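Long-range contacts in acyl-CoA thioesterase II (Mycobacterium avium subsp. paratuberculosis, PDB 4R9Z), which probably hydrolyses fatty acyl-CoA thioesters to free fatty acid and coenzyme A, and folds as a double hot-dog: residues I125-P130 with W235-R240; D239-S244 with L251-M256; G27-A32 with Q74-E79; A46-S51 with P188-S193; R87-R92 with M107-V112. One frame throughout, in Å; residues are numbered along the deposited sequence.

Contact 1: residues I125-P130 with W235-R240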
# COMPACT_ATOMS: atom_id res chain seq x y z
N ILE B 125 -19.21 1.56 -7.75
CA ILE B 125 -19.98 2.48 -8.57
C ILE B 125 -19.66 3.89 -8.14
O ILE B 125 -19.63 4.20 -6.95
CB ILE B 125 -21.50 2.23 -8.46
CG1 ILE B 125 -21.82 0.75 -8.70
CG2 ILE B 125 -22.27 3.12 -9.42
CD1 ILE B 125 -21.28 0.21 -10.01
N MET B 126 -19.44 4.76 -9.12
CA MET B 126 -19.14 6.15 -8.82
C MET B 126 -20.34 6.83 -8.20
O MET B 126 -21.45 6.73 -8.72
CB MET B 126 -18.72 6.87 -10.09
CG MET B 126 -18.32 8.29 -9.87
SD MET B 126 -18.15 9.07 -11.47
CE MET B 126 -18.31 10.78 -10.99
N PRO B 127 -20.13 7.50 -7.06
CA PRO B 127 -21.23 8.18 -6.37
C PRO B 127 -21.85 9.29 -7.22
O PRO B 127 -21.12 10.02 -7.89
CB PRO B 127 -20.55 8.78 -5.13
CG PRO B 127 -19.34 7.94 -4.92
CD PRO B 127 -18.88 7.54 -6.29
N GLU B 128 -23.18 9.40 -7.20
CA GLU B 128 -23.84 10.51 -7.87
C GLU B 128 -23.47 11.83 -7.21
O GLU B 128 -23.47 11.95 -5.99
CB GLU B 128 -25.35 10.33 -7.88
CG GLU B 128 -25.82 9.07 -8.56
CD GLU B 128 -27.32 8.90 -8.48
OE1 GLU B 128 -27.99 9.88 -8.08
OE2 GLU B 128 -27.82 7.81 -8.83
N ALA B 129 -23.17 12.82 -8.03
CA ALA B 129 -22.79 14.14 -7.52
C ALA B 129 -23.18 15.23 -8.51
O ALA B 129 -23.32 14.96 -9.71
CB ALA B 129 -21.30 14.18 -7.24
N PRO B 130 -23.38 16.46 -8.02
CA PRO B 130 -23.62 17.53 -9.00
C PRO B 130 -22.39 17.71 -9.88
O PRO B 130 -21.25 17.65 -9.42
CB PRO B 130 -23.85 18.76 -8.12
CG PRO B 130 -23.13 18.44 -6.84
CD PRO B 130 -23.34 16.97 -6.64
N TRP B 235 -13.14 16.47 -16.34
CA TRP B 235 -13.05 16.43 -14.88
C TRP B 235 -12.93 15.01 -14.34
O TRP B 235 -13.40 14.05 -14.97
CB TRP B 235 -14.26 17.13 -14.25
CG TRP B 235 -14.30 18.60 -14.50
CD1 TRP B 235 -14.85 19.23 -15.58
CD2 TRP B 235 -13.77 19.63 -13.66
NE1 TRP B 235 -14.69 20.59 -15.46
CE2 TRP B 235 -14.04 20.86 -14.29
CE3 TRP B 235 -13.10 19.63 -12.43
CZ2 TRP B 235 -13.65 22.08 -13.73
CZ3 TRP B 235 -12.72 20.84 -11.88
CH2 TRP B 235 -13.00 22.05 -12.54
N LEU B 236 -12.33 14.89 -13.16
CA LEU B 236 -12.19 13.60 -12.49
C LEU B 236 -12.76 13.66 -11.08
O LEU B 236 -12.58 14.65 -10.37
CB LEU B 236 -10.72 13.18 -12.42
CG LEU B 236 -9.97 12.82 -13.70
CD1 LEU B 236 -8.67 12.12 -13.35
CD2 LEU B 236 -10.83 11.94 -14.59
N PHE B 237 -13.45 12.59 -10.69
CA PHE B 237 -14.02 12.49 -9.35
C PHE B 237 -13.03 11.83 -8.40
O PHE B 237 -12.62 10.69 -8.62
CB PHE B 237 -15.32 11.68 -9.39
CG PHE B 237 -16.11 11.72 -8.11
CD1 PHE B 237 -15.87 10.80 -7.10
CD2 PHE B 237 -17.12 12.65 -7.93
CE1 PHE B 237 -16.60 10.83 -5.92
CE2 PHE B 237 -17.86 12.67 -6.76
CZ PHE B 237 -17.60 11.77 -5.76
N TYR B 238 -12.65 12.54 -7.34
CA TYR B 238 -11.74 11.97 -6.35
C TYR B 238 -12.41 11.88 -4.99
O TYR B 238 -12.43 12.85 -4.23
CB TYR B 238 -10.46 12.80 -6.25
CG TYR B 238 -9.33 12.11 -5.51
CD1 TYR B 238 -9.25 10.72 -5.47
CD2 TYR B 238 -8.33 12.84 -4.89
CE1 TYR B 238 -8.22 10.09 -4.80
CE2 TYR B 238 -7.29 12.22 -4.22
CZ TYR B 238 -7.24 10.84 -4.19
OH TYR B 238 -6.21 10.21 -3.53
N ASP B 239 -12.93 10.70 -4.69
CA ASP B 239 -13.55 10.43 -3.40
C ASP B 239 -12.46 10.31 -2.34
O ASP B 239 -11.52 9.54 -2.51
CB ASP B 239 -14.39 9.16 -3.48
CG ASP B 239 -15.52 9.15 -2.49
OD1 ASP B 239 -15.71 10.17 -1.79
OD2 ASP B 239 -16.23 8.12 -2.41
N ARG B 240 -12.59 11.06 -1.26
CA ARG B 240 -11.57 11.11 -0.21
C ARG B 240 -12.19 10.92 1.16
O ARG B 240 -13.27 11.44 1.44
CB ARG B 240 -10.83 12.45 -0.23
CG ARG B 240 -10.25 12.85 -1.58
CD ARG B 240 -9.59 14.23 -1.50
NE ARG B 240 -10.55 15.29 -1.20
CZ ARG B 240 -10.23 16.57 -0.99
NH1 ARG B 240 -8.96 16.96 -1.06
NH2 ARG B 240 -11.17 17.46 -0.72
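Three side chains of the loop I125-P130 converge on the ring of F237, the one buried residue in an otherwise surface-lying contact. M126 makes the closest approach: its methyl CE reaches F237 CB at 3.5 Å and also touches CG and CD2 at the root of the ring. CG of M126 stands anti to the backbone N and the chain is extended beyond it, which carries the methyl across to the strand. The sulfur follows at an oblique Met-aromatic position, with M126 SD 5.4 Å from the F237 ring centroid and 36° off the ring normal. At the far rim two atoms divide the ring between them. P127 CD comes to 4.0 Å from F237 CE1, while A129 CB lies 3.8 Å from F237 CE2. P127 also leans its CG against D239 OD2, at 4.0 Å, so the loop covers F237 and D239, two residues apart and on the same face of the strand. M126 to E128 run in an open, polyproline-like conformation, with phi near -65° and psi near 135°. P127 and A129 point to the strand, M126 reaches it by its extended chain, and E128 points away. Farther out, W177 meets the F237 ring edge to face and donates its NE1 to P130 O, and R173 forms a salt bridge with D239 OD1. The whole is apolar packing of a connecting loop, running from strand 121-122 to strand 159-163, against strand 236-246 of the C-terminal hot-dog sheet in this double hot-dog protein.

Contact 2: residues D239-S244 with L251-M256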
# COMPACT_ATOMS: atom_id res chain seq x y z
N ASP B 239 -12.93 10.70 -4.69
CA ASP B 239 -13.55 10.43 -3.40
C ASP B 239 -12.46 10.31 -2.34
O ASP B 239 -11.52 9.54 -2.51
CB ASP B 239 -14.39 9.16 -3.48
CG ASP B 239 -15.52 9.15 -2.49
OD1 ASP B 239 -15.71 10.17 -1.79
OD2 ASP B 239 -16.23 8.12 -2.41
N ARG B 240 -12.59 11.06 -1.26
CA ARG B 240 -11.57 11.11 -0.21
C ARG B 240 -12.19 10.92 1.16
O ARG B 240 -13.27 11.44 1.44
CB ARG B 240 -10.83 12.45 -0.23
CG ARG B 240 -10.25 12.85 -1.58
CD ARG B 240 -9.59 14.23 -1.50
NE ARG B 240 -10.55 15.29 -1.20
CZ ARG B 240 -10.23 16.57 -0.99
NH1 ARG B 240 -8.96 16.96 -1.06
NH2 ARG B 240 -11.17 17.46 -0.72
N SER B 241 -11.49 10.20 2.03
CA SER B 241 -11.95 10.01 3.40
C SER B 241 -10.78 9.71 4.35
O SER B 241 -9.67 9.45 3.91
CB SER B 241 -13.00 8.91 3.45
OG SER B 241 -12.45 7.68 3.00
N SER B 242 -11.03 9.79 5.65
CA SER B 242 -10.04 9.40 6.66
C SER B 242 -10.66 8.41 7.63
O SER B 242 -11.23 8.80 8.64
CB SER B 242 -9.51 10.62 7.42
OG SER B 242 -8.43 10.27 8.26
N PRO B 243 -10.55 7.11 7.31
CA PRO B 243 -11.21 6.07 8.12
C PRO B 243 -10.68 5.98 9.54
O PRO B 243 -11.46 5.77 10.47
CB PRO B 243 -10.89 4.78 7.36
CG PRO B 243 -10.50 5.21 5.99
CD PRO B 243 -9.83 6.54 6.17
N SER B 244 -9.37 6.16 9.73
CA SER B 244 -8.80 5.88 11.04
C SER B 244 -7.55 6.68 11.37
O SER B 244 -6.83 7.13 10.48
CB SER B 244 -8.50 4.38 11.17
OG SER B 244 -7.75 3.92 10.06
N LEU B 251 -4.83 7.46 8.73
CA LEU B 251 -5.03 6.89 7.39
C LEU B 251 -5.97 7.73 6.55
O LEU B 251 -6.97 8.27 7.04
CB LEU B 251 -5.59 5.47 7.46
CG LEU B 251 -4.61 4.30 7.49
CD1 LEU B 251 -5.38 2.98 7.40
CD2 LEU B 251 -3.57 4.41 6.40
N ALA B 252 -5.67 7.82 5.26
CA ALA B 252 -6.55 8.47 4.29
C ALA B 252 -6.80 7.52 3.13
O ALA B 252 -5.94 6.73 2.77
CB ALA B 252 -5.93 9.77 3.80
N SER B 253 -8.00 7.59 2.56
CA SER B 253 -8.40 6.63 1.54
C SER B 253 -9.01 7.36 0.35
O SER B 253 -9.69 8.38 0.51
CB SER B 253 -9.39 5.62 2.12
OG SER B 253 -9.74 4.64 1.16
N GLY B 254 -8.75 6.86 -0.85
CA GLY B 254 -9.21 7.54 -2.05
C GLY B 254 -9.55 6.64 -3.22
O GLY B 254 -8.93 5.61 -3.45
N THR B 255 -10.58 7.05 -3.96
CA THR B 255 -10.96 6.37 -5.18
C THR B 255 -11.19 7.43 -6.24
O THR B 255 -11.94 8.38 -6.03
CB THR B 255 -12.22 5.51 -5.01
OG1 THR B 255 -12.97 5.99 -3.89
CG2 THR B 255 -11.85 4.06 -4.78
N MET B 256 -10.53 7.28 -7.38
CA MET B 256 -10.62 8.27 -8.44
C MET B 256 -11.38 7.70 -9.63
O MET B 256 -11.18 6.55 -10.01
CB MET B 256 -9.23 8.72 -8.86
CG MET B 256 -9.22 9.94 -9.74
SD MET B 256 -7.54 10.47 -10.04
CE MET B 256 -6.99 10.78 -8.36
O HOH W 1 -15.75 6.19 -3.90
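Strands 239-241 and 251-256 run antiparallel, their axes 4.8 Å apart at 172°, as part of a beta hairpin in the C-terminal hot-dog domain. D239 with T255 and S241 with S253 are hydrogen-bonded pairs, each closed by two N-H to O=C bonds; S253 N to S241 O, 2.8 Å, is the shortest of the four. R240 and G254 form the non-hydrogen-bonded pair between them. Beyond S241 the pattern breaks at P243, whose nitrogen carries no hydrogen. S242 OG, anti to its own backbone N, supplies the missing donor and bonds L251 O at 2.8 Å in the carbonyl plane; the same hydroxyl also bonds Y122 OH of the second subunit. Backbone pairing resumes one residue later, L251 N reaching S244 O at 2.7 Å nearly along the C=O axis. P243 meanwhile tucks its ring over the strand, with CG 4.0 Å from S253 CB. R240 leaves from the face opposite D239, S241, S253 and T255, and its NE bonds V174 O. On the D239 face, the D239 and T255 side chains lie side by side, and a water bridges their ends, donating to D239 OD2 and standing 2.8 Å from T255 OG1.

Contact 3: residues G27-A32 with Q74-E79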
# COMPACT_ATOMS: atom_id res chain seq x y z
N GLY B 27 15.83 14.79 -10.88
CA GLY B 27 14.55 15.47 -10.98
C GLY B 27 14.62 16.86 -10.38
O GLY B 27 15.05 17.05 -9.24
N GLN B 28 14.19 17.85 -11.16
CA GLN B 28 14.27 19.22 -10.69
C GLN B 28 13.10 19.51 -9.78
O GLN B 28 11.98 19.05 -10.01
CB GLN B 28 14.30 20.21 -11.87
CG GLN B 28 15.61 20.22 -12.63
CD GLN B 28 16.83 20.31 -11.72
OE1 GLN B 28 16.82 21.02 -10.71
NE2 GLN B 28 17.88 19.59 -12.08
N GLN B 29 13.36 20.27 -8.73
CA GLN B 29 12.33 20.58 -7.76
C GLN B 29 11.85 21.99 -7.99
O GLN B 29 12.57 22.82 -8.55
CB GLN B 29 12.85 20.41 -6.33
CG GLN B 29 13.38 19.02 -6.03
CD GLN B 29 12.38 17.94 -6.39
OE1 GLN B 29 11.23 17.98 -5.96
NE2 GLN B 29 12.81 16.97 -7.18
N LEU B 30 10.63 22.27 -7.56
CA LEU B 30 10.08 23.60 -7.73
C LEU B 30 9.92 24.30 -6.39
O LEU B 30 9.65 23.65 -5.38
CB LEU B 30 8.74 23.52 -8.48
CG LEU B 30 7.81 22.36 -8.15
CD1 LEU B 30 7.11 22.56 -6.83
CD2 LEU B 30 6.80 22.15 -9.27
N PRO B 31 10.15 25.62 -6.38
CA PRO B 31 10.08 26.49 -5.21
C PRO B 31 8.79 26.34 -4.40
O PRO B 31 7.69 26.32 -4.95
CB PRO B 31 10.17 27.89 -5.81
CG PRO B 31 11.00 27.70 -7.03
CD PRO B 31 10.65 26.34 -7.57
N ALA B 32 9.00 26.27 -3.11
CA ALA B 32 7.92 26.15 -2.20
C ALA B 32 8.27 26.98 -1.01
O ALA B 32 9.43 27.08 -0.63
CB ALA B 32 7.75 24.70 -1.82
N GLN B 74 17.37 22.30 -4.02
CA GLN B 74 18.33 21.41 -4.66
C GLN B 74 17.57 20.30 -5.39
O GLN B 74 16.50 19.88 -4.95
CB GLN B 74 19.29 20.82 -3.63
CG GLN B 74 19.97 21.86 -2.75
CD GLN B 74 20.92 22.77 -3.53
OE1 GLN B 74 20.69 23.97 -3.62
NE2 GLN B 74 21.98 22.19 -4.07
N PRO B 75 18.12 19.83 -6.52
CA PRO B 75 17.48 18.76 -7.29
C PRO B 75 17.58 17.42 -6.56
O PRO B 75 18.28 17.33 -5.55
CB PRO B 75 18.26 18.74 -8.60
CG PRO B 75 19.57 19.36 -8.28
CD PRO B 75 19.33 20.34 -7.18
N VAL B 76 16.92 16.39 -7.09
CA VAL B 76 16.88 15.08 -6.45
C VAL B 76 17.40 13.96 -7.35
O VAL B 76 17.01 13.86 -8.51
CB VAL B 76 15.43 14.74 -6.01
CG1 VAL B 76 15.33 13.31 -5.49
CG2 VAL B 76 14.94 15.75 -4.97
N ASP B 77 18.26 13.10 -6.80
CA ASP B 77 18.80 11.96 -7.54
C ASP B 77 17.94 10.72 -7.34
O ASP B 77 17.76 10.26 -6.21
CB ASP B 77 20.23 11.65 -7.11
CG ASP B 77 21.16 12.83 -7.24
OD1 ASP B 77 21.09 13.56 -8.25
OD2 ASP B 77 21.98 13.04 -6.31
N PHE B 78 17.44 10.16 -8.44
CA PHE B 78 16.66 8.93 -8.38
C PHE B 78 17.45 7.73 -8.89
O PHE B 78 17.83 7.69 -10.05
CB PHE B 78 15.37 9.06 -9.19
CG PHE B 78 14.44 10.13 -8.70
CD1 PHE B 78 14.62 11.45 -9.08
CD2 PHE B 78 13.38 9.82 -7.87
CE1 PHE B 78 13.76 12.43 -8.64
CE2 PHE B 78 12.51 10.80 -7.42
CZ PHE B 78 12.71 12.11 -7.81
N GLU B 79 17.68 6.76 -8.01
CA GLU B 79 18.27 5.50 -8.43
C GLU B 79 17.18 4.44 -8.59
O GLU B 79 16.36 4.24 -7.70
CB GLU B 79 19.32 5.01 -7.42
CG GLU B 79 19.93 3.66 -7.80
CD GLU B 79 20.79 3.05 -6.70
OE1 GLU B 79 20.71 3.51 -5.54
OE2 GLU B 79 21.55 2.10 -7.00
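At one margin of the N-terminal hot-dog sheet, strand 24-27 ends against the beginning of strand 76-85, and the chain then turns off towards helix 39-52. The two segments meet here in a single antiparallel hydrogen-bonded pair, G27 with V76. G27 N donates to V76 O at 2.8 Å and V76 N to G27 O at 2.9 Å, both in the plane of the accepting carbonyl and both nearly straight. Having no side chain, G27 lets the F78 ring lie close: G27 N sits in the ring plane at its edge, 3.9 Å from F78 CE1. V76 CG1 of the same strand lies over one face of that ring, nearer its margin than its centre. Past G27 the contact is carried by two glutamines bent at chi2. The terminal amide of Q28 lies alongside the P75 ring, pointing the same way, with OE1 3.4 Å from P75 CB. Q29 folds back over V76, crossing it obliquely, and brings NE2 to 3.3 Å from V76 CG2. Q29 NE2 donates to two acceptors, G27 O and Q45 OE1 of helix 39-52; separately, Q45 NE2 bonds the backbone O of Q28. G27 O takes two donors, V76 N in its plane and Q29 NE2 at 3.0 Å from well above that plane, with a C=O...N angle of 111°.

Contact 4: residues A46-S51 with P188-S193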
# COMPACT_ATOMS: atom_id res chain seq x y z
N ALA B 46 9.54 9.77 -9.06
CA ALA B 46 10.09 8.44 -8.83
C ALA B 46 9.35 7.39 -9.66
O ALA B 46 9.95 6.41 -10.11
CB ALA B 46 10.03 8.10 -7.36
N LEU B 47 8.06 7.59 -9.86
CA LEU B 47 7.25 6.68 -10.64
C LEU B 47 7.64 6.76 -12.11
O LEU B 47 7.67 5.75 -12.81
CB LEU B 47 5.76 6.97 -10.48
CG LEU B 47 4.87 6.04 -11.30
CD1 LEU B 47 5.02 4.58 -10.86
CD2 LEU B 47 3.40 6.48 -11.27
N LEU B 48 7.93 7.97 -12.57
CA LEU B 48 8.38 8.16 -13.94
C LEU B 48 9.76 7.53 -14.13
O LEU B 48 10.05 6.95 -15.17
CB LEU B 48 8.42 9.64 -14.31
CG LEU B 48 7.03 10.24 -14.55
CD1 LEU B 48 7.08 11.76 -14.60
CD2 LEU B 48 6.45 9.66 -15.82
N ALA B 49 10.59 7.64 -13.10
CA ALA B 49 11.91 7.04 -13.13
C ALA B 49 11.78 5.55 -13.39
O ALA B 49 12.34 5.03 -14.36
CB ALA B 49 12.64 7.29 -11.84
N ALA B 50 11.00 4.87 -12.56
CA ALA B 50 10.76 3.45 -12.70
C ALA B 50 10.17 3.11 -14.07
O ALA B 50 10.63 2.19 -14.74
CB ALA B 50 9.85 2.95 -11.59
N SER B 51 9.16 3.87 -14.47
CA SER B 51 8.44 3.63 -15.72
C SER B 51 9.35 3.68 -16.94
O SER B 51 9.19 2.90 -17.87
CB SER B 51 7.31 4.64 -15.88
OG SER B 51 6.46 4.62 -14.75
N PRO B 188 0.14 8.00 -21.59
CA PRO B 188 -0.41 7.07 -20.60
C PRO B 188 0.39 7.02 -19.31
O PRO B 188 -0.19 7.05 -18.22
CB PRO B 188 -0.35 5.72 -21.32
CG PRO B 188 -0.44 6.06 -22.76
CD PRO B 188 0.24 7.40 -22.93
N VAL B 189 1.71 6.94 -19.43
CA VAL B 189 2.61 6.90 -18.29
C VAL B 189 2.68 8.25 -17.56
O VAL B 189 2.67 8.30 -16.33
CB VAL B 189 4.03 6.44 -18.71
CG1 VAL B 189 5.04 6.72 -17.62
CG2 VAL B 189 4.02 4.97 -19.08
N LEU B 190 2.77 9.34 -18.32
CA LEU B 190 2.77 10.67 -17.73
C LEU B 190 1.46 10.93 -17.00
O LEU B 190 1.45 11.53 -15.93
CB LEU B 190 3.00 11.75 -18.79
CG LEU B 190 3.08 13.19 -18.28
CD1 LEU B 190 4.05 13.30 -17.12
CD2 LEU B 190 3.49 14.14 -19.40
N THR B 191 0.37 10.47 -17.59
CA THR B 191 -0.96 10.61 -17.00
C THR B 191 -1.06 9.87 -15.66
O THR B 191 -1.63 10.38 -14.70
CB THR B 191 -2.04 10.09 -17.96
OG1 THR B 191 -2.06 10.90 -19.14
CG2 THR B 191 -3.41 10.13 -17.31
N ALA B 192 -0.51 8.66 -15.61
CA ALA B 192 -0.55 7.87 -14.39
C ALA B 192 0.20 8.55 -13.26
O ALA B 192 -0.27 8.58 -12.12
CB ALA B 192 0.01 6.49 -14.65
N SER B 193 1.36 9.13 -13.56
CA SER B 193 2.14 9.80 -12.54
C SER B 193 1.44 11.07 -12.07
O SER B 193 1.55 11.45 -10.90
CB SER B 193 3.54 10.15 -13.05
OG SER B 193 3.48 11.09 -14.10
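L48 carries the contact by laying both methyl branches across the flank of the facing helix. Its CG is anti to its own carbonyl carbon, and from there CD2 meets V189 CG1 at 3.7 Å, the two side chains crossing obliquely, while CD1 goes to the other side and approaches L190 CD1 at 4.2 Å. Between the branches the S193 hydroxyl comes up to the fork, S193 OG lying 3.7 Å from L48 CG. V189 points CG1 into the notch made by L48 and S51, touching S51 CB at 3.5 Å. One turn before S51, L47 reaches over the backbone of the partner, its CD2 3.8 Å from S193 CA. Two hydroxyls at this apolar seam are satisfied within their own helices. S51 OG donates to L47 O, which also accepts S51 N, and S193 OG, in the crowded position between N and carbonyl carbon, turns back to L190 O at 2.8 Å. With these bonds made, both hydroxyls can lie against apolar groups. The segments run roughly antiparallel at 151°, with axes 9.6 Å apart. These are the central helices of the two hot-dog halves, so the contact joins the halves helix to helix. Around it, L47 also packs on P59 and V62 of strand 58-66, A192 touches P59, and the far side of helix 39-52 rests through A46 and A50 on strands 89-98 and 101-111.

Contact 5: residues R87-R92 with M107-V112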
# COMPACT_ATOMS: atom_id res chain seq x y z
N ARG B 87 8.24 -12.05 -18.32
CA ARG B 87 7.44 -12.08 -19.54
C ARG B 87 6.20 -11.19 -19.43
O ARG B 87 5.81 -10.53 -20.39
CB ARG B 87 7.03 -13.53 -19.84
CG ARG B 87 6.04 -13.71 -20.98
CD ARG B 87 6.53 -13.11 -22.29
NE ARG B 87 5.49 -13.20 -23.31
CZ ARG B 87 5.49 -12.51 -24.45
NH1 ARG B 87 6.48 -11.67 -24.71
NH2 ARG B 87 4.49 -12.67 -25.31
N THR B 88 5.61 -11.17 -18.24
CA THR B 88 4.38 -10.41 -18.03
C THR B 88 4.62 -9.18 -17.17
O THR B 88 4.24 -8.06 -17.54
CB THR B 88 3.29 -11.27 -17.34
OG1 THR B 88 3.19 -12.55 -17.99
CG2 THR B 88 1.95 -10.58 -17.40
N PHE B 89 5.28 -9.38 -16.04
CA PHE B 89 5.44 -8.33 -15.04
C PHE B 89 6.84 -7.73 -14.95
O PHE B 89 7.84 -8.39 -15.24
CB PHE B 89 5.06 -8.86 -13.65
CG PHE B 89 3.58 -9.00 -13.44
CD1 PHE B 89 2.81 -7.90 -13.09
CD2 PHE B 89 2.96 -10.24 -13.57
CE1 PHE B 89 1.45 -8.03 -12.88
CE2 PHE B 89 1.60 -10.37 -13.37
CZ PHE B 89 0.85 -9.26 -13.03
N SER B 90 6.88 -6.48 -14.51
CA SER B 90 8.12 -5.84 -14.13
C SER B 90 7.97 -5.24 -12.74
O SER B 90 6.87 -4.84 -12.34
CB SER B 90 8.50 -4.75 -15.14
OG SER B 90 8.79 -5.30 -16.41
N ALA B 91 9.06 -5.19 -11.99
CA ALA B 91 9.06 -4.56 -10.68
C ALA B 91 10.29 -3.68 -10.53
O ALA B 91 11.37 -4.02 -11.00
CB ALA B 91 9.02 -5.61 -9.59
N ARG B 92 10.11 -2.53 -9.90
CA ARG B 92 11.21 -1.59 -9.69
C ARG B 92 11.28 -1.08 -8.26
O ARG B 92 10.26 -0.97 -7.58
CB ARG B 92 11.10 -0.40 -10.65
CG ARG B 92 11.10 -0.79 -12.12
CD ARG B 92 12.45 -1.36 -12.52
NE ARG B 92 12.52 -1.64 -13.95
CZ ARG B 92 12.45 -2.86 -14.46
NH1 ARG B 92 12.32 -3.90 -13.66
NH2 ARG B 92 12.51 -3.04 -15.77
N MET B 107 8.35 1.24 -4.27
CA MET B 107 8.28 0.06 -5.12
C MET B 107 7.13 0.22 -6.09
O MET B 107 6.13 0.84 -5.77
CB MET B 107 8.14 -1.21 -4.30
CG MET B 107 9.30 -1.48 -3.36
SD MET B 107 9.13 -3.06 -2.53
CE MET B 107 7.65 -2.76 -1.57
N SER B 108 7.29 -0.31 -7.29
CA SER B 108 6.27 -0.19 -8.31
C SER B 108 6.24 -1.44 -9.16
O SER B 108 7.24 -2.14 -9.28
CB SER B 108 6.50 1.04 -9.20
OG SER B 108 7.82 1.04 -9.72
N SER B 109 5.08 -1.71 -9.74
CA SER B 109 4.91 -2.92 -10.53
C SER B 109 4.25 -2.55 -11.86
O SER B 109 3.49 -1.59 -11.94
CB SER B 109 4.10 -3.95 -9.76
OG SER B 109 4.06 -5.19 -10.46
N PHE B 110 4.59 -3.31 -12.90
CA PHE B 110 4.21 -2.99 -14.27
C PHE B 110 3.79 -4.26 -15.00
O PHE B 110 4.25 -5.35 -14.68
CB PHE B 110 5.38 -2.34 -15.02
CG PHE B 110 5.93 -1.12 -14.36
CD1 PHE B 110 6.86 -1.23 -13.33
CD2 PHE B 110 5.56 0.14 -14.78
CE1 PHE B 110 7.38 -0.10 -12.72
CE2 PHE B 110 6.07 1.27 -14.18
CZ PHE B 110 6.99 1.15 -13.14
N LYS B 111 2.92 -4.12 -16.00
CA LYS B 111 2.66 -5.23 -16.90
C LYS B 111 2.28 -4.74 -18.29
O LYS B 111 2.02 -3.55 -18.49
CB LYS B 111 1.58 -6.15 -16.35
CG LYS B 111 0.24 -5.48 -16.14
CD LYS B 111 -0.81 -6.51 -15.75
CE LYS B 111 -0.96 -7.57 -16.83
NZ LYS B 111 -2.35 -8.09 -16.89
N VAL B 112 2.26 -5.66 -19.24
CA VAL B 112 1.82 -5.35 -20.59
C VAL B 112 0.29 -5.46 -20.62
O VAL B 112 -0.28 -6.34 -19.97
CB VAL B 112 2.46 -6.28 -21.64
CG1 VAL B 112 3.96 -6.02 -21.74
CG2 VAL B 112 2.21 -7.74 -21.29
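Strands 89-92 and 107-111 run antiparallel at 160°, 4.5 Å apart between axes, with S90-F110 and R92-S108 as hydrogen-bonded pairs and A91-S109 as the non-hydrogen-bonded pair between them. Each hydrogen-bonded pair is closed by two backbone bonds, and S90 N approaches F110 O, at 2.9 Å, from above the carbonyl plane rather than within it. On the face of S90, R92, S108 and F110, S90 O sits at the edge of the F110 ring, in plane, 3.7 Å from F110 CD1. The R92 and F110 side chains cross at about a right angle, R92 CG 3.8 Å from F110 CE1; the guanidinium plane is turned 45° from the ring. The arginine bends at chi2 and turns its head back, so that NH1 donates to A91 O at 2.8 Å with the acceptor in the guanidinium plane. E85 and D82 form salt bridges with NH2 and NH1, and T53 takes NE, so the guanidinium is gripped from several sides and should remain charged. On the opposite face F89 and K111 lie side by side, pointing the same way, F89 CD1 being 3.9 Å from K111 CB. H60 of the same chain meets the F89 ring and bonds S109 OG. Here too the second subunit arrives: its Y272 meets the F89 ring edge to face, its R220 bonds S109 OG, and its S248 bonds K111 NZ. The result is a beta hairpin of the N-terminal hot-dog sheet, with A50 of the central helix packed on R92, S108 and F110 and the face of F89, S109 and K111 turned in part to the dimer interface.

Overall arrangement
Contacts 3, 4 and 5 gather round helix 39-52. F78 CE2 of contact 3 lies 3.6 Å from A46 N of contact 4, and A50 CB packs on S108 OG of contact 5 at 3.4 Å; the centres of contacts 4 and 5 are about 13 Å apart. Contacts 1 and 2 both use strand 236-246 of the C-terminal half, share D239 and R240, and have centres about 13 Å apart, so one strand serves a surface loop and a hairpin partner. Contacts 1 and 3, about 33 Å apart between centres, lie on opposite sides of the chain's centre. Contact 4 joins the halves, while contacts 2 and 5, with centres about 26 Å apart, both meet the second subunit.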